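Local coordinates for multiheme cytochrome cf (Carboxydothermus ferrireducens DSM 11255, PDB 6QVM), which probably reduces extracellular Fe(III), passing electrons through the eleven c-type hemes of an S-layer-bound chain to insoluble substrates, at residues 364-367 / 368-371; 56-59 / 60-63; 603-606 / 607-610. One frame throughout, in Å; residues are numbered along the deposited sequence.

Contact 1 (364-367 / 368-371). With HEC (heme c), chain G.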
loop_
_atom_site.group_PDB
_atom_site.type_symbol
_atom_site.label_atom_id
_atom_site.label_comp_id
_atom_site.label_asym_id
_atom_site.label_seq_id
_atom_site.Cartn_x
_atom_site.Cartn_y
_atom_site.Cartn_z
ATOM N N THR A 364 6.943 -14.630 -12.206
ATOM C CA THR A 364 6.654 -14.440 -13.625
ATOM C C THR A 364 6.513 -12.987 -14.050
ATOM O O THR A 364 6.621 -12.714 -15.249
ATOM C CB THR A 364 5.369 -15.181 -14.020
ATOM O OG1 THR A 364 4.258 -14.579 -13.346
ATOM C CG2 THR A 364 5.450 -16.653 -13.652
ATOM N N GLY A 365 6.277 -12.048 -13.136
ATOM C CA GLY A 365 5.949 -10.692 -13.546
ATOM C C GLY A 365 4.623 -10.585 -14.265
ATOM O O GLY A 365 4.412 -9.644 -15.039
ATOM N N ASP A 366 3.719 -11.535 -14.030
ATOM C CA ASP A 366 2.444 -11.583 -14.730
ATOM C C ASP A 366 1.427 -10.750 -13.957
ATOM O O ASP A 366 1.047 -11.134 -12.841
ATOM C CB ASP A 366 1.972 -13.027 -14.869
ATOM C CG ASP A 366 0.713 -13.170 -15.711
ATOM O OD1 ASP A 366 0.067 -12.145 -16.032
ATOM O OD2 ASP A 366 0.373 -14.327 -16.052
ATOM N N PRO A 367 0.955 -9.625 -14.500
ATOM C CA PRO A 367 0.024 -8.776 -13.740
ATOM C C PRO A 367 -1.328 -9.417 -13.480
ATOM O O PRO A 367 -2.066 -8.932 -12.612
ATOM C CB PRO A 367 -0.112 -7.527 -14.621
ATOM C CG PRO A 367 0.235 -7.985 -15.992
ATOM C CD PRO A 367 1.264 -9.067 -15.827
ATOM N N THR A 368 -1.693 -10.468 -14.215
ATOM C CA THR A 368 -2.951 -11.151 -13.947
ATOM C C THR A 368 -2.881 -12.050 -12.729
ATOM O O THR A 368 -3.892 -12.676 -12.396
ATOM C CB THR A 368 -3.387 -11.983 -15.155
ATOM O OG1 THR A 368 -2.465 -13.063 -15.347
ATOM C CG2 THR A 368 -3.452 -11.122 -16.411
ATOM N N LYS A 369 -1.726 -12.143 -12.066
ATOM C CA LYS A 369 -1.553 -12.994 -10.896
ATOM C C LYS A 369 -1.379 -12.191 -9.614
ATOM O O LYS A 369 -0.954 -12.748 -8.593
ATOM C CB LYS A 369 -0.360 -13.929 -11.104
ATOM C CG LYS A 369 -0.474 -14.819 -12.339
ATOM C CD LYS A 369 -1.786 -15.587 -12.328
ATOM C CE LYS A 369 -1.788 -16.707 -13.354
ATOM N NZ LYS A 369 -1.523 -16.199 -14.724
ATOM N N ILE A 370 -1.696 -10.897 -9.645
ATOM C CA ILE A 370 -1.612 -10.032 -8.476
ATOM C C ILE A 370 -2.782 -9.058 -8.544
ATOM O O ILE A 370 -3.319 -8.777 -9.620
ATOM C CB ILE A 370 -0.245 -9.302 -8.409
ATOM C CG1 ILE A 370 0.032 -8.782 -6.995
ATOM C CG2 ILE A 370 -0.189 -8.170 -9.413
ATOM C CD1 ILE A 370 0.421 -9.864 -6.012
ATOM N N LEU A 371 -3.197 -8.559 -7.382
ATOM C CA LEU A 371 -4.326 -7.644 -7.294
ATOM C C LEU A 371 -3.851 -6.218 -7.557
ATOM O O LEU A 371 -2.972 -5.705 -6.856
ATOM C CB LEU A 371 -5.001 -7.746 -5.930
ATOM C CG LEU A 371 -5.755 -9.047 -5.632
ATOM C CD1 LEU A 371 -6.413 -8.996 -4.253
ATOM C CD2 LEU A 371 -6.794 -9.338 -6.707
HETATM FE FE HEC G . 4.895 -7.061 -9.513
HETATM C CHA HEC G . 2.916 -5.629 -11.931
HETATM C CHB HEC G . 2.713 -5.962 -7.090
HETATM C CHC HEC G . 6.682 -8.752 -7.111
HETATM C CHD HEC G . 7.410 -7.656 -11.771
HETATM N NA HEC G . 3.164 -5.979 -9.501
HETATM C C1A HEC G . 2.500 -5.506 -10.619
HETATM C C2A HEC G . 1.294 -4.838 -10.171
HETATM C C3A HEC G . 1.239 -4.927 -8.836
HETATM C C4A HEC G . 2.414 -5.643 -8.392
HETATM C CMA HEC G . 0.124 -4.358 -7.934
HETATM C CAA HEC G . 0.254 -4.165 -11.089
HETATM C CBA HEC G . -0.730 -5.250 -11.531
HETATM C CGA HEC G . -1.775 -4.670 -12.451
HETATM O O1A HEC G . -1.414 -3.920 -13.402
HETATM O O2A HEC G . -2.978 -4.970 -12.225
HETATM N NB HEC G . 4.763 -7.270 -7.462
HETATM C C1B HEC G . 3.683 -6.864 -6.698
HETATM C C2B HEC G . 3.753 -7.557 -5.421
HETATM C C3B HEC G . 4.865 -8.319 -5.422
HETATM C C4B HEC G . 5.513 -8.153 -6.711
HETATM C CMB HEC G . 2.742 -7.362 -4.267
HETATM C CAB HEC G . 5.381 -9.238 -4.290
HETATM C CBB HEC G . 4.442 -10.453 -4.118
HETATM N NC HEC G . 6.710 -7.994 -9.446
HETATM C C1C HEC G . 7.258 -8.636 -8.353
HETATM C C2C HEC G . 8.474 -9.314 -8.758
HETATM C C3C HEC G . 8.726 -8.954 -10.034
HETATM C C4C HEC G . 7.599 -8.150 -10.494
HETATM C CMC HEC G . 9.425 -10.065 -7.793
HETATM C CAC HEC G . 9.958 -9.350 -10.892
HETATM C CBC HEC G . 10.016 -10.875 -11.086
HETATM N ND HEC G . 5.123 -6.687 -11.530
HETATM C C1D HEC G . 6.254 -7.064 -12.256
HETATM C C2D HEC G . 6.040 -6.708 -13.636
HETATM C C3D HEC G . 4.642 -6.084 -13.698
HETATM C C4D HEC G . 4.147 -6.105 -12.340
HETATM C CMD HEC G . 7.017 -6.938 -14.804
HETATM C CAD HEC G . 3.936 -5.549 -14.960
HETATM C CBD HEC G . 4.465 -4.153 -15.255
HETATM C CGD HEC G . 4.049 -3.239 -14.134
HETATM O O1D HEC G . 2.830 -2.943 -14.031
HETATM O O2D HEC G . 4.931 -2.811 -13.346
#
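D366 OD1 is gripped twice by T368: the backbone N lies 3.0 Å from it (N-H...O 157°), while T368 OG1 donates to the same oxygen over 2.8 Å. Both donors come from one face of the carboxylate, about 50° out of its plane. T368 presents them side by side because its hydroxyl sits between backbone N and carbonyl carbon (chi1 67°). The other oxygen forms a salt bridge, with K369 NZ 3.0 Å from D366 OD2 and again well above the plane. The lysine chain, bent at its second and fourth torsions, folds back to bring its ammonium there, and a weak bond from NZ to T368 OG1 ties the lysine end to the threonine hydroxyl.

Beneath the side chains, K369 N donates to D366 O over 3.1 Å, closing a four-residue turn whose middle residues, P367 and T368, have the backbone angles of type I. Just upstream, T364 OG1 accepts from D366 N at 3.2 Å, an ST turn. The opposite flank meets heme c: I370 CG2 lies 3.6 Å from heme C3A, and P367 CB is near the propionate carbon CBA. The carbonyls of P367 and I370 both accept from K374 NZ, which probably offsets the closeness of two acceptors and also bonds the heme, and L371 O takes H355 ND1 of the heme-binding sequence CEACH. The whole is an Asx turn superposed on a type I beta turn, serving as one wall of a heme c pocket.

Contact 2 (56-59 / 60-63). With HEC (heme c), chain F.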
loop_
_atom_site.group_PDB
_atom_site.type_symbol
_atom_site.label_atom_id
_atom_site.label_comp_id
_atom_site.label_asym_id
_atom_site.label_seq_id
_atom_site.Cartn_x
_atom_site.Cartn_y
_atom_site.Cartn_z
ATOM N N GLN A 56 12.693 -17.970 -32.219
ATOM C CA GLN A 56 13.953 -17.353 -32.616
ATOM C C GLN A 56 13.772 -16.285 -33.684
ATOM O O GLN A 56 14.767 -15.772 -34.202
ATOM C CB GLN A 56 14.934 -18.406 -33.139
ATOM C CG GLN A 56 15.533 -19.324 -32.103
ATOM C CD GLN A 56 16.456 -20.346 -32.734
ATOM O OE1 GLN A 56 17.166 -20.046 -33.694
ATOM N NE2 GLN A 56 16.434 -21.566 -32.214
ATOM N N MET A 57 12.537 -15.950 -34.041
ATOM C CA MET A 57 12.282 -14.987 -35.098
ATOM C C MET A 57 11.909 -13.634 -34.496
ATOM O O MET A 57 11.808 -13.470 -33.279
ATOM C CB MET A 57 11.190 -15.506 -36.036
ATOM C CG MET A 57 11.648 -16.651 -36.929
ATOM S SD MET A 57 10.296 -17.467 -37.798
ATOM C CE MET A 57 9.546 -16.089 -38.665
ATOM N N ASP A 58 11.727 -12.644 -35.368
ATOM C CA ASP A 58 11.353 -11.295 -34.948
ATOM C C ASP A 58 9.889 -11.325 -34.528
ATOM O O ASP A 58 8.995 -11.365 -35.375
ATOM C CB ASP A 58 11.593 -10.297 -36.077
ATOM C CG ASP A 58 11.409 -8.846 -35.640
ATOM O OD1 ASP A 58 10.507 -8.561 -34.820
ATOM O OD2 ASP A 58 12.172 -7.981 -36.124
ATOM N N CYS A 59 9.638 -11.307 -33.215
ATOM C CA CYS A 59 8.266 -11.352 -32.713
ATOM C C CYS A 59 7.429 -10.224 -33.295
ATOM O O CYS A 59 6.339 -10.451 -33.833
ATOM C CB CYS A 59 8.254 -11.271 -31.186
ATOM S SG CYS A 59 9.547 -12.232 -30.383
ATOM N N MET A 60 7.934 -8.994 -33.203
ATOM C CA MET A 60 7.135 -7.819 -33.513
ATOM C C MET A 60 6.910 -7.611 -35.004
ATOM O O MET A 60 6.073 -6.782 -35.360
ATOM C CB MET A 60 7.780 -6.571 -32.903
ATOM C CG MET A 60 8.048 -6.689 -31.409
ATOM S SD MET A 60 6.566 -6.961 -30.417
ATOM C CE MET A 60 6.590 -5.504 -29.375
ATOM N N ALA A 61 7.629 -8.292 -35.891
ATOM C CA ALA A 61 7.256 -8.209 -37.296
ATOM C C ALA A 61 5.910 -8.879 -37.517
ATOM O O ALA A 61 5.039 -8.347 -38.215
ATOM C CB ALA A 61 8.333 -8.846 -38.172
ATOM N N CYS A 62 5.702 -10.018 -36.864
ATOM C CA CYS A 62 4.608 -10.918 -37.178
ATOM C C CYS A 62 3.407 -10.512 -36.333
ATOM O O CYS A 62 2.272 -10.533 -36.814
ATOM C CB CYS A 62 5.032 -12.358 -36.901
ATOM S SG CYS A 62 4.005 -13.678 -37.585
ATOM N N HIS A 63 3.657 -10.114 -35.083
ATOM C CA HIS A 63 2.607 -9.723 -34.152
ATOM C C HIS A 63 2.257 -8.240 -34.211
ATOM O O HIS A 63 1.214 -7.855 -33.673
ATOM C CB HIS A 63 3.019 -10.075 -32.722
ATOM C CG HIS A 63 2.881 -11.527 -32.397
ATOM N ND1 HIS A 63 1.728 -12.064 -31.867
ATOM C CD2 HIS A 63 3.753 -12.554 -32.524
ATOM C CE1 HIS A 63 1.898 -13.360 -31.677
ATOM N NE2 HIS A 63 3.118 -13.683 -32.068
HETATM FE FE HEC F . 3.666 -15.523 -31.814
HETATM C CHA HEC F . 0.481 -16.520 -30.813
HETATM C CHB HEC F . 4.344 -14.656 -28.557
HETATM C CHC HEC F . 6.867 -14.580 -32.716
HETATM C CHD HEC F . 2.833 -15.870 -35.090
HETATM N NA HEC F . 2.607 -15.595 -30.021
HETATM C C1A HEC F . 1.294 -15.982 -29.834
HETATM C C2A HEC F . 0.923 -15.742 -28.448
HETATM C C3A HEC F . 2.005 -15.201 -27.837
HETATM C C4A HEC F . 3.072 -15.114 -28.814
HETATM C CMA HEC F . 2.183 -14.745 -26.371
HETATM C CAA HEC F . -0.503 -16.057 -27.908
HETATM C CBA HEC F . -0.573 -16.586 -26.472
HETATM C CGA HEC F . -0.337 -18.071 -26.430
HETATM O O1A HEC F . 0.320 -18.548 -25.468
HETATM O O2A HEC F . -0.800 -18.777 -27.359
HETATM N NB HEC F . 5.296 -14.733 -30.838
HETATM C C1B HEC F . 5.378 -14.560 -29.467
HETATM C C2B HEC F . 6.751 -14.245 -29.138
HETATM C C3B HEC F . 7.453 -14.195 -30.284
HETATM C C4B HEC F . 6.550 -14.513 -31.374
HETATM C CMB HEC F . 7.262 -13.932 -27.715
HETATM C CAB HEC F . 8.960 -13.890 -30.453
HETATM C CBB HEC F . 9.842 -14.961 -29.772
HETATM N NC HEC F . 4.648 -15.233 -33.556
HETATM C C1C HEC F . 5.972 -14.876 -33.732
HETATM C C2C HEC F . 6.253 -14.830 -35.161
HETATM C C3C HEC F . 5.169 -15.322 -35.810
HETATM C C4C HEC F . 4.128 -15.493 -34.810
HETATM C CMC HEC F . 7.670 -14.597 -35.728
HETATM C CAC HEC F . 4.851 -15.468 -37.330
HETATM C CBC HEC F . 5.956 -16.084 -38.207
HETATM N ND HEC F . 1.911 -16.080 -32.796
HETATM C C1D HEC F . 1.853 -16.212 -34.182
HETATM C C2D HEC F . 0.572 -16.766 -34.533
HETATM C C3D HEC F . -0.166 -16.974 -33.205
HETATM C C4D HEC F . 0.742 -16.521 -32.174
HETATM C CMD HEC F . 0.074 -17.081 -35.956
HETATM C CAD HEC F . -1.589 -17.546 -33.045
HETATM C CBD HEC F . -1.512 -19.066 -33.139
HETATM C CGD HEC F . -0.914 -19.593 -31.857
HETATM O O1D HEC F . -1.416 -19.213 -30.762
HETATM O O2D HEC F . 0.067 -20.382 -31.928
#
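C59, C62 and H63 belong to a CXXCH heme c attachment motif, C59-M60-A61-C62-H63, wound into a single helical turn against the porphyrin. C59 SG is covalently bonded to heme CAB at 1.8 Å and C62 SG to CAC at 2.0 Å. The two sulfurs leave their backbones differently: that of C59 is anti to its own carbonyl carbon, whereas that of C62 is anti to its backbone N (chi1 -165°), and this lets residues three apart reach neighbouring pyrroles. H63 NE2 completes the attachment by binding the iron at 1.9 Å.

C59 O is the main acceptor within the turn, taking two backbone N-H groups. It accepts from H63 N over 3.0 Å in a bond nearly along the C=O axis, and also from C62 N at 3.1 Å, here from well above the carbonyl plane. The same oxygen lies in the plane of the imidazole at its edge, beside H63 CB. At the start of the helix D58 is the N-cap: its OD1 accepts from A61 N over 3.1 Å, approached from about 61° above the carboxylate plane, and the N-H...O angle of 139° marks a bent bond. M57 lies alongside the heme rim, its CE 3.6 Å from heme CBC.

M60 leads away to touch another heme and L69, joining this site to its neighbour. H63 ND1 donates to M67 O, which fixes the ring's rotation and would be expected to strengthen donation from NE2. H45 NE2 supplies the second axial ligand; with both axial positions taken by histidine, the iron has no vacant site for a substrate, a chemistry suited to electron transfer through a covalently anchored heme.

Contact 3 (603-606 / 607-610). With HEC (heme c), chain O.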
loop_
_atom_site.group_PDB
_atom_site.type_symbol
_atom_site.label_atom_id
_atom_site.label_comp_id
_atom_site.label_asym_id
_atom_site.label_seq_id
_atom_site.Cartn_x
_atom_site.Cartn_y
_atom_site.Cartn_z
ATOM N N GLY A 603 -18.989 22.847 30.889
ATOM C CA GLY A 603 -19.701 24.115 30.905
ATOM C C GLY A 603 -20.236 24.542 29.552
ATOM O O GLY A 603 -21.261 25.225 29.476
ATOM N N PHE A 604 -19.555 24.160 28.474
ATOM C CA PHE A 604 -19.984 24.471 27.113
ATOM C C PHE A 604 -20.923 23.361 26.649
ATOM O O PHE A 604 -20.482 22.233 26.402
ATOM C CB PHE A 604 -18.768 24.601 26.199
ATOM C CG PHE A 604 -19.067 25.187 24.851
ATOM C CD1 PHE A 604 -19.548 26.480 24.729
ATOM C CD2 PHE A 604 -18.836 24.451 23.700
ATOM C CE1 PHE A 604 -19.807 27.021 23.485
ATOM C CE2 PHE A 604 -19.087 24.988 22.457
ATOM C CZ PHE A 604 -19.571 26.275 22.350
ATOM N N ASP A 605 -22.217 23.669 26.539
ATOM C CA ASP A 605 -23.222 22.636 26.316
ATOM C C ASP A 605 -24.061 22.958 25.082
ATOM O O ASP A 605 -23.891 23.995 24.431
ATOM C CB ASP A 605 -24.108 22.444 27.557
ATOM C CG ASP A 605 -24.807 23.731 27.995
ATOM O OD1 ASP A 605 -24.933 24.672 27.175
ATOM O OD2 ASP A 605 -25.218 23.814 29.172
ATOM N N ALA A 606 -24.989 22.043 24.777
ATOM C CA ALA A 606 -25.815 22.165 23.578
ATOM C C ALA A 606 -26.651 23.438 23.595
ATOM O O ALA A 606 -26.889 24.041 22.544
ATOM C CB ALA A 606 -26.711 20.934 23.432
ATOM N N ASN A 607 -27.121 23.857 24.772
ATOM C CA ASN A 607 -27.892 25.095 24.862
ATOM C C ASN A 607 -27.068 26.290 24.398
ATOM O O ASN A 607 -27.530 27.106 23.591
ATOM C CB ASN A 607 -28.380 25.305 26.292
ATOM C CG ASN A 607 -29.474 24.334 26.688
ATOM O OD1 ASN A 607 -30.351 23.996 25.891
ATOM N ND2 ASN A 607 -29.427 23.881 27.932
ATOM N N ALA A 608 -25.837 26.406 24.894
ATOM C CA ALA A 608 -24.967 27.502 24.481
ATOM C C ALA A 608 -24.734 27.489 22.974
ATOM O O ALA A 608 -24.699 28.547 22.335
ATOM C CB ALA A 608 -23.641 27.430 25.233
ATOM N N VAL A 609 -24.585 26.299 22.387
ATOM C CA VAL A 609 -24.339 26.207 20.951
ATOM C C VAL A 609 -25.621 26.462 20.169
ATOM O O VAL A 609 -25.604 27.124 19.124
ATOM C CB VAL A 609 -23.717 24.842 20.598
ATOM C CG1 VAL A 609 -23.399 24.773 19.110
ATOM C CG2 VAL A 609 -22.487 24.591 21.433
ATOM N N LYS A 610 -26.748 25.935 20.652
ATOM C CA LYS A 610 -28.025 26.171 19.982
ATOM C C LYS A 610 -28.334 27.660 19.887
ATOM O O LYS A 610 -28.882 28.126 18.880
ATOM C CB LYS A 610 -29.149 25.436 20.711
ATOM C CG LYS A 610 -29.570 24.137 20.038
ATOM C CD LYS A 610 -30.859 23.592 20.624
ATOM C CE LYS A 610 -32.043 24.469 20.260
ATOM N NZ LYS A 610 -32.131 24.662 18.783
HETATM FE FE HEC O . -15.415 27.843 19.540
HETATM C CHA HEC O . -16.097 31.070 20.495
HETATM C CHB HEC O . -18.809 27.294 19.114
HETATM C CHC HEC O . -14.781 24.561 18.703
HETATM C CHD HEC O . -12.054 28.287 20.248
HETATM N NA HEC O . -17.128 28.961 19.774
HETATM C C1A HEC O . -17.177 30.288 20.155
HETATM C C2A HEC O . -18.564 30.712 20.138
HETATM C C3A HEC O . -19.306 29.669 19.751
HETATM C C4A HEC O . -18.422 28.547 19.524
HETATM C CMA HEC O . -20.839 29.673 19.588
HETATM C CAA HEC O . -19.092 32.123 20.482
HETATM C CBA HEC O . -18.742 33.023 19.299
HETATM C CGA HEC O . -19.320 34.406 19.468
HETATM O O1A HEC O . -20.201 34.603 20.350
HETATM O O2A HEC O . -18.899 35.316 18.706
HETATM N NB HEC O . -16.565 26.251 18.991
HETATM C C1B HEC O . -17.950 26.234 18.923
HETATM C C2B HEC O . -18.368 24.892 18.587
HETATM C C3B HEC O . -17.258 24.136 18.473
HETATM C C4B HEC O . -16.102 24.973 18.727
HETATM C CMB HEC O . -19.844 24.455 18.414
HETATM C CAB HEC O . -17.199 22.632 18.141
HETATM C CBB HEC O . -17.643 22.439 16.680
HETATM N NC HEC O . -13.745 26.636 19.534
HETATM C C1C HEC O . -13.695 25.337 19.059
HETATM C C2C HEC O . -12.296 24.974 18.903
HETATM C C3C HEC O . -11.550 25.969 19.425
HETATM C C4C HEC O . -12.447 27.052 19.774
HETATM C CMC HEC O . -11.786 23.561 18.539
HETATM C CAC HEC O . -10.008 26.052 19.574
HETATM C CBC HEC O . -9.294 26.051 18.208
HETATM N ND HEC O . -14.253 29.423 20.253
HETATM C C1D HEC O . -12.879 29.366 20.478
HETATM C C2D HEC O . -12.444 30.637 20.997
HETATM C C3D HEC O . -13.710 31.503 21.071
HETATM C C4D HEC O . -14.782 30.667 20.592
HETATM C CMD HEC O . -11.001 31.020 21.385
HETATM C CAD HEC O . -13.824 32.961 21.555
HETATM C CBD HEC O . -13.205 33.885 20.509
HETATM C CGD HEC O . -12.953 35.246 21.115
HETATM O O1D HEC O . -13.907 35.836 21.694
HETATM O O2D HEC O . -11.799 35.748 21.005
#
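F604 and V609 meet at about a right angle, with V609 CG2 3.5 Å from F604 CZ. That same ring atom lies 3.5 Å from the heme meso carbon CHB, which sits at the edge of the phenyl ring, near its plane. V609 divides its branches between the two: CG2 meets the phenylalanine ring obliquely, while CG1 lies 3.6 Å from the heme methyl CMB. A608 CB packs more loosely, 4.2 Å from F604 CD1.

F604 and V609 form part of a heme c pocket, bordered by the capped start of helix 606-628, where D605 is the N-cap. Its CG is turned between backbone N and carbonyl carbon (chi1 57°), bringing OD1 to 3.0 Å from A608 N; the bond is nearly straight at 168°, and the N-H points almost head-on at OD1, in line with its bond to CG. D605 O accepts from V609 N at 3.2 Å, in the carbonyl plane, holding the valine backbone so that its side chain reaches F604.

Further out, F604 is stacked on H599, of the heme-binding sequence CSVCH, and touches C595, while K565 and P566 border V609. K610 NZ forms a salt bridge with D614 one turn along the helix.

All three contacts border a heme c, each a different one, but they stand at different distances from the chain centre: contact 1 about 16 Å, contacts 2 and 3 about 37 and 43 Å, on opposite sides, their centres about 77 Å apart. Contact 1, formed by a loop, and contact 2 are partly buried; contact 3 is at the surface. Contact 2 bonds to its heme and binds the iron, whereas contacts 1 and 3 touch their hemes by non-covalent packing alone, contact 1 through side chains and backbone carbonyls, contact 3 through F604 and V609. Aspartates shape all three: at 56-63 and 603-610 they cap helices, but at 364-371 a salt-bridged one organises a turn.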